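PDB 3NF2: putative polyprenyl synthetase from Streptomyces coelicolor, which probably catalyses magnesium-dependent chain elongation of isoprenoid diphosphates, as a trans-prenyltransferase of the FPP/GGPP synthase family. Local coordinates for residues D4-L9 and R331-L335; T208-Y212 and A318-M324; L227-G231 and A292-E296. The contacts are given in a common frame with arbitrary orientation. Numbering follows the deposited sequence.

All three contacts lie in a largely helical isoprenoid synthase fold, with centres about 18 to 21 Å from the centre of the chain, and none touches the partner subunit. Contacts 1 and 2 are partly buried neighbours, their centres about 17 Å apart, joined where Y212 OH approaches F332 O at 2.8 Å as a probable hydrogen bond and where F332 packs on L319. Contact 3 is more buried and stands apart, its centre about 28 Å from that of contact 1 and about 33 Å from that of contact 2, although helix 203-230 runs through both contacts 2 and 3. Contact 1 adds a long ion pair to leucine packing, contact 2 is essentially apolar, and contact 3 is dominated by an indole.

Contact 1: residues D4-L9 and R331-L335; sequences DVTALL and RFTAL
In D4-L9 a helix starts at V5 and crosses R331-L335, a helical turn with L335 N bonded to R331 O at 3.3 Å, almost at right angles: the axes of 5-9 and 331-335 approach to 10.3 Å with a signed crossing angle of -97°. D4, the residue before the helix, accepts L8 N at its O (3.3 Å), while its t rotamer places OD2 3.9 Å from R331 NE, a long salt bridge at the guanidinium edge; chi1 to chi3 of R331 are m, t, t, bringing its end to D4 and L8. V5 sets the register, its CA 6.7 Å from that of A334. L8, mt, points at the other helix, its CD2 3.5 Å from R331 NE over one guanidinium face. L9, also mt, turns sideways, yet its CD2 lies 3.9 Å from L335 CD2. Here the N-terminal helix 5-25 thus crosses the C-terminal helix 326-339. Helix 57-67 contacts R331 and L335 through L64 and L61, and F338 of helix 326-339 meets V5 and L9.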
# COMPACT_ATOMS: atom_id res chain seq x y z
N ASP A 4 -6.31 17.11 32.89
CA ASP A 4 -6.19 17.61 31.49
C ASP A 4 -5.56 16.55 30.61
O ASP A 4 -5.55 16.67 29.38
CB ASP A 4 -5.37 18.91 31.45
CG ASP A 4 -5.77 19.83 30.29
OD1 ASP A 4 -6.42 20.86 30.56
OD2 ASP A 4 -5.43 19.54 29.12
N VAL A 5 -5.04 15.50 31.24
CA VAL A 5 -4.36 14.40 30.55
C VAL A 5 -5.32 13.63 29.65
O VAL A 5 -5.08 13.49 28.45
CB VAL A 5 -3.67 13.42 31.53
CG1 VAL A 5 -2.67 12.53 30.79
CG2 VAL A 5 -2.98 14.19 32.67
N THR A 6 -6.42 13.14 30.23
CA THR A 6 -7.45 12.42 29.48
C THR A 6 -8.35 13.36 28.67
O THR A 6 -9.12 12.91 27.81
CB THR A 6 -8.30 11.52 30.40
OG1 THR A 6 -8.53 12.19 31.64
CG2 THR A 6 -7.60 10.19 30.66
N ALA A 7 -8.26 14.66 28.95
CA ALA A 7 -8.99 15.69 28.20
C ALA A 7 -8.43 15.84 26.79
O ALA A 7 -9.18 16.07 25.84
CB ALA A 7 -8.95 17.02 28.94
N LEU A 8 -7.11 15.73 26.67
CA LEU A 8 -6.44 15.81 25.37
C LEU A 8 -6.68 14.58 24.50
O LEU A 8 -6.86 14.70 23.28
CB LEU A 8 -4.93 16.03 25.54
CG LEU A 8 -4.43 17.35 26.13
CD1 LEU A 8 -2.92 17.30 26.25
CD2 LEU A 8 -4.87 18.54 25.28
N LEU A 9 -6.68 13.40 25.12
CA LEU A 9 -6.96 12.14 24.43
C LEU A 9 -8.39 12.10 23.90
O LEU A 9 -8.63 11.61 22.79
CB LEU A 9 -6.69 10.93 25.34
CG LEU A 9 -5.28 10.70 25.90
CD1 LEU A 9 -5.27 9.43 26.75
CD2 LEU A 9 -4.22 10.61 24.80
N ARG A 331 1.49 20.77 27.39
CA ARG A 331 0.61 19.70 26.94
C ARG A 331 1.40 18.54 26.32
O ARG A 331 1.10 17.37 26.57
CB ARG A 331 -0.45 20.26 25.98
CG ARG A 331 -1.66 20.86 26.69
CD ARG A 331 -2.56 21.64 25.74
NE ARG A 331 -3.93 21.74 26.27
CZ ARG A 331 -4.94 22.34 25.64
NH1 ARG A 331 -6.14 22.37 26.20
NH2 ARG A 331 -4.76 22.90 24.45
N PHE A 332 2.43 18.87 25.55
CA PHE A 332 3.33 17.88 24.96
C PHE A 332 4.12 17.11 26.03
O PHE A 332 4.35 15.91 25.91
CB PHE A 332 4.31 18.56 24.02
CG PHE A 332 3.85 18.64 22.59
CD1 PHE A 332 3.31 19.80 22.09
CD2 PHE A 332 3.99 17.54 21.75
CE1 PHE A 332 2.90 19.87 20.76
CE2 PHE A 332 3.59 17.61 20.42
CZ PHE A 332 3.04 18.77 19.93
N THR A 333 4.53 17.84 27.07
CA THR A 333 5.22 17.28 28.23
C THR A 333 4.36 16.27 29.01
O THR A 333 4.85 15.24 29.45
CB THR A 333 5.75 18.42 29.14
OG1 THR A 333 6.85 19.08 28.49
CG2 THR A 333 6.19 17.92 30.53
N ALA A 334 3.07 16.56 29.14
CA ALA A 334 2.16 15.71 29.91
C ALA A 334 1.80 14.40 29.21
O ALA A 334 1.53 13.39 29.88
CB ALA A 334 0.90 16.47 30.30
N LEU A 335 1.76 14.42 27.88
CA LEU A 335 1.54 13.20 27.10
C LEU A 335 2.72 12.25 27.27
O LEU A 335 2.53 11.04 27.44
CB LEU A 335 1.34 13.52 25.62
CG LEU A 335 -0.03 14.07 25.24
CD1 LEU A 335 0.02 14.70 23.86
CD2 LEU A 335 -1.12 13.00 25.30

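Contact 2: residues T208-Y212 and A318-M324; sequences TLEKY and ALDAVDM
One turn of a long helix, T208-Y212, receives A318-M324, where the chain passes from the weakly bonded end of helix 300-319 through a turn into an extended run. A318, its CA 5.4 Å from that of Y212, is small enough for this approach: its CB lies 4.0 Å from Y212 N and 4.3 Å from Y212 CB, and its O is 3.4 Å from T208 CG2. L319, in the mt rotamer, brings CG to 3.6 Å from Y212 CD2 and sets CD2 over one face of the tyrosine ring, whose chi1 is t. V322 N to L319 O, at 3.2 Å, closes a type I beta turn. A321 CB lies 4.2 Å and V322 CG2 3.7 Å from T208 CG2, V322 being already extended (phi/psi -108/128), so this methyl fits between A318 O, A321 CB and V322 CG2. M324, also extended, reaches back with CE 4.2 Å from L209 CD2. The turn thus packs the exit of helix 300-319 on helix 203-230. S193 and A196 of helix 173-198 touch L209, and S192 touches Y212; on helix 326-339, F332 and T333 cover L319, F332 O receives the Y212 hydroxyl, and R329 hydrogen-bonds to V322 O and M324 O.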
# COMPACT_ATOMS: atom_id res chain seq x y z
N THR A 208 12.52 18.83 14.59
CA THR A 208 12.72 18.75 16.01
C THR A 208 11.56 18.09 16.70
O THR A 208 11.73 17.30 17.58
CB THR A 208 13.06 20.12 16.58
OG1 THR A 208 14.31 20.53 16.02
CG2 THR A 208 13.19 20.06 18.04
N LEU A 209 10.38 18.41 16.27
CA LEU A 209 9.16 17.79 16.81
C LEU A 209 9.11 16.31 16.48
O LEU A 209 8.57 15.51 17.23
CB LEU A 209 7.91 18.47 16.26
CG LEU A 209 7.58 19.90 16.71
CD1 LEU A 209 6.80 20.58 15.61
CD2 LEU A 209 6.79 19.90 18.01
N GLU A 210 9.68 15.96 15.34
CA GLU A 210 9.89 14.59 14.91
C GLU A 210 10.82 13.85 15.88
O GLU A 210 10.53 12.72 16.29
CB GLU A 210 10.48 14.62 13.50
CG GLU A 210 10.44 13.34 12.71
CD GLU A 210 10.78 13.56 11.26
OE1 GLU A 210 11.94 13.28 10.86
OE2 GLU A 210 9.90 14.03 10.50
N LYS A 211 11.91 14.51 16.28
CA LYS A 211 12.85 13.95 17.26
C LYS A 211 12.18 13.71 18.62
O LYS A 211 12.42 12.69 19.27
CB LYS A 211 14.09 14.83 17.39
CG LYS A 211 15.06 14.66 16.20
CD LYS A 211 16.02 15.84 16.04
CE LYS A 211 16.95 15.63 14.84
NZ LYS A 211 17.56 16.90 14.34
N TYR A 212 11.32 14.63 19.03
CA TYR A 212 10.50 14.44 20.21
C TYR A 212 9.62 13.19 20.07
O TYR A 212 9.55 12.37 20.99
CB TYR A 212 9.64 15.69 20.47
CG TYR A 212 8.40 15.42 21.29
CD1 TYR A 212 7.18 15.19 20.67
CD2 TYR A 212 8.46 15.38 22.68
CE1 TYR A 212 6.04 14.90 21.42
CE2 TYR A 212 7.32 15.11 23.45
CZ TYR A 212 6.11 14.88 22.81
OH TYR A 212 4.97 14.61 23.56
N ALA A 318 14.11 17.42 23.73
CA ALA A 318 14.01 17.92 22.35
C ALA A 318 12.95 19.04 22.22
O ALA A 318 13.11 19.94 21.40
CB ALA A 318 13.74 16.80 21.36
N LEU A 319 11.89 18.96 23.02
CA LEU A 319 10.87 20.02 23.09
C LEU A 319 11.44 21.37 23.49
O LEU A 319 10.96 22.40 23.03
CB LEU A 319 9.79 19.67 24.12
CG LEU A 319 8.56 18.84 23.77
CD1 LEU A 319 7.77 18.60 25.04
CD2 LEU A 319 7.70 19.50 22.70
N ASP A 320 12.43 21.35 24.38
CA ASP A 320 13.14 22.56 24.84
C ASP A 320 13.75 23.35 23.68
O ASP A 320 13.82 24.58 23.73
CB ASP A 320 14.23 22.17 25.85
CG ASP A 320 13.68 21.47 27.10
OD1 ASP A 320 12.43 21.41 27.27
OD2 ASP A 320 14.49 21.00 27.93
N ALA A 321 14.17 22.64 22.63
CA ALA A 321 14.85 23.22 21.47
C ALA A 321 13.94 24.00 20.51
O ALA A 321 14.43 24.75 19.66
CB ALA A 321 15.63 22.13 20.71
N VAL A 322 12.63 23.81 20.63
CA VAL A 322 11.69 24.48 19.72
C VAL A 322 10.86 25.61 20.34
O VAL A 322 10.21 25.44 21.39
CB VAL A 322 10.75 23.50 18.96
CG1 VAL A 322 11.26 23.28 17.54
CG2 VAL A 322 10.61 22.18 19.71
N ASP A 323 10.91 26.76 19.67
CA ASP A 323 10.13 27.94 20.03
C ASP A 323 8.65 27.65 19.82
O ASP A 323 8.21 27.34 18.72
CB ASP A 323 10.58 29.14 19.19
CG ASP A 323 10.11 30.47 19.76
OD1 ASP A 323 9.65 30.51 20.93
OD2 ASP A 323 10.21 31.48 19.04
N MET A 324 7.90 27.76 20.91
CA MET A 324 6.56 27.20 20.99
C MET A 324 5.87 27.85 22.18
O MET A 324 6.51 28.07 23.21
CB MET A 324 6.70 25.69 21.21
CG MET A 324 5.44 24.91 21.55
SD MET A 324 5.85 23.22 22.06
CE MET A 324 7.20 22.86 20.96

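Contact 3: residues L227-G231 and A292-E296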
# COMPACT_ATOMS: atom_id res chain seq x y z
N LEU A 227 5.02 -4.08 29.84
CA LEU A 227 3.64 -4.49 30.11
C LEU A 227 3.25 -5.78 29.39
O LEU A 227 2.39 -6.51 29.86
CB LEU A 227 2.64 -3.39 29.74
CG LEU A 227 2.69 -1.96 30.33
CD1 LEU A 227 1.45 -1.16 29.87
CD2 LEU A 227 2.84 -1.91 31.86
N GLY A 228 3.86 -6.04 28.23
CA GLY A 228 3.61 -7.29 27.51
C GLY A 228 4.03 -8.53 28.29
O GLY A 228 3.41 -9.59 28.17
N ILE A 229 5.07 -8.41 29.10
CA ILE A 229 5.45 -9.50 30.00
C ILE A 229 4.85 -9.36 31.41
O ILE A 229 4.08 -10.21 31.82
CB ILE A 229 6.98 -9.68 30.08
CG1 ILE A 229 7.58 -9.84 28.68
CG2 ILE A 229 7.32 -10.89 30.99
CD1 ILE A 229 9.09 -9.62 28.61
N TRP A 230 5.18 -8.30 32.14
CA TRP A 230 4.78 -8.22 33.56
C TRP A 230 3.45 -7.56 33.88
O TRP A 230 3.14 -7.35 35.06
CB TRP A 230 5.89 -7.59 34.38
CG TRP A 230 7.09 -8.46 34.44
CD1 TRP A 230 7.29 -9.53 35.26
CD2 TRP A 230 8.26 -8.34 33.62
NE1 TRP A 230 8.52 -10.09 35.01
CE2 TRP A 230 9.14 -9.38 34.02
CE3 TRP A 230 8.65 -7.46 32.60
CZ2 TRP A 230 10.39 -9.56 33.43
CZ3 TRP A 230 9.90 -7.65 32.02
CH2 TRP A 230 10.75 -8.69 32.43
N GLY A 231 2.66 -7.25 32.86
CA GLY A 231 1.39 -6.56 33.03
C GLY A 231 0.30 -7.42 33.63
O GLY A 231 0.19 -8.61 33.32
N ALA A 292 10.22 -15.20 32.50
CA ALA A 292 10.15 -13.82 32.94
C ALA A 292 11.13 -13.59 34.09
O ALA A 292 11.97 -12.68 34.04
CB ALA A 292 8.74 -13.49 33.39
N ALA A 293 11.05 -14.47 35.08
CA ALA A 293 11.98 -14.48 36.21
C ALA A 293 13.45 -14.54 35.76
O ALA A 293 14.30 -13.84 36.32
CB ALA A 293 11.64 -15.62 37.16
N LEU A 294 13.74 -15.33 34.72
CA LEU A 294 15.10 -15.38 34.16
C LEU A 294 15.52 -14.11 33.44
O LEU A 294 16.68 -13.71 33.52
CB LEU A 294 15.28 -16.59 33.23
CG LEU A 294 15.57 -17.98 33.79
CD1 LEU A 294 15.23 -19.01 32.75
CD2 LEU A 294 17.03 -18.16 34.26
N ILE A 295 14.59 -13.47 32.72
CA ILE A 295 14.85 -12.17 32.06
C ILE A 295 15.16 -11.10 33.11
O ILE A 295 16.09 -10.31 32.96
CB ILE A 295 13.66 -11.72 31.16
CG1 ILE A 295 13.51 -12.61 29.94
CG2 ILE A 295 13.82 -10.26 30.68
CD1 ILE A 295 12.09 -12.57 29.36
N GLU A 296 14.37 -11.09 34.18
CA GLU A 296 14.65 -10.19 35.29
C GLU A 296 16.04 -10.42 35.92
O GLU A 296 16.82 -9.47 36.05
CB GLU A 296 13.52 -10.20 36.33
CG GLU A 296 13.66 -9.05 37.33
CD GLU A 296 12.38 -8.71 38.08
OE1 GLU A 296 11.36 -9.41 37.92
OE2 GLU A 296 12.40 -7.71 38.84
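Two large side chains at the C-terminal end of helix 203-230, I229 and W230, press against the face of helix 285-297 formed by A292, I295 and E296. The small A292 leaves a hollow that both residues exploit. I229 CG2 settles 3.8 Å from A292 CB, with I229 CD1 reaching I295 CD1 at 4.3 Å. Alongside, the W230 indole slides in edge first: CZ2 is 3.6 Å from A292 O, NE1 3.8 Å from A292 CB, and CH2 3.9 Å from I295 CG2. E296, one turn beyond A292, borders the indole, but its carboxylate forms a salt bridge with R301, which also makes a cation-pi contact with W230. L227 and G228 end the sequence DDLLG, which probably corresponds to the second aspartate-rich motif (DDxxD), with glycine in place of its last aspartate. Around the contact, L244 of helix 242-245 and W241 pack on I229 and A292; P252 of helix 251-259 touches both I229 and I295, and V253, A256 and L267 of helix 262-275 meet I295.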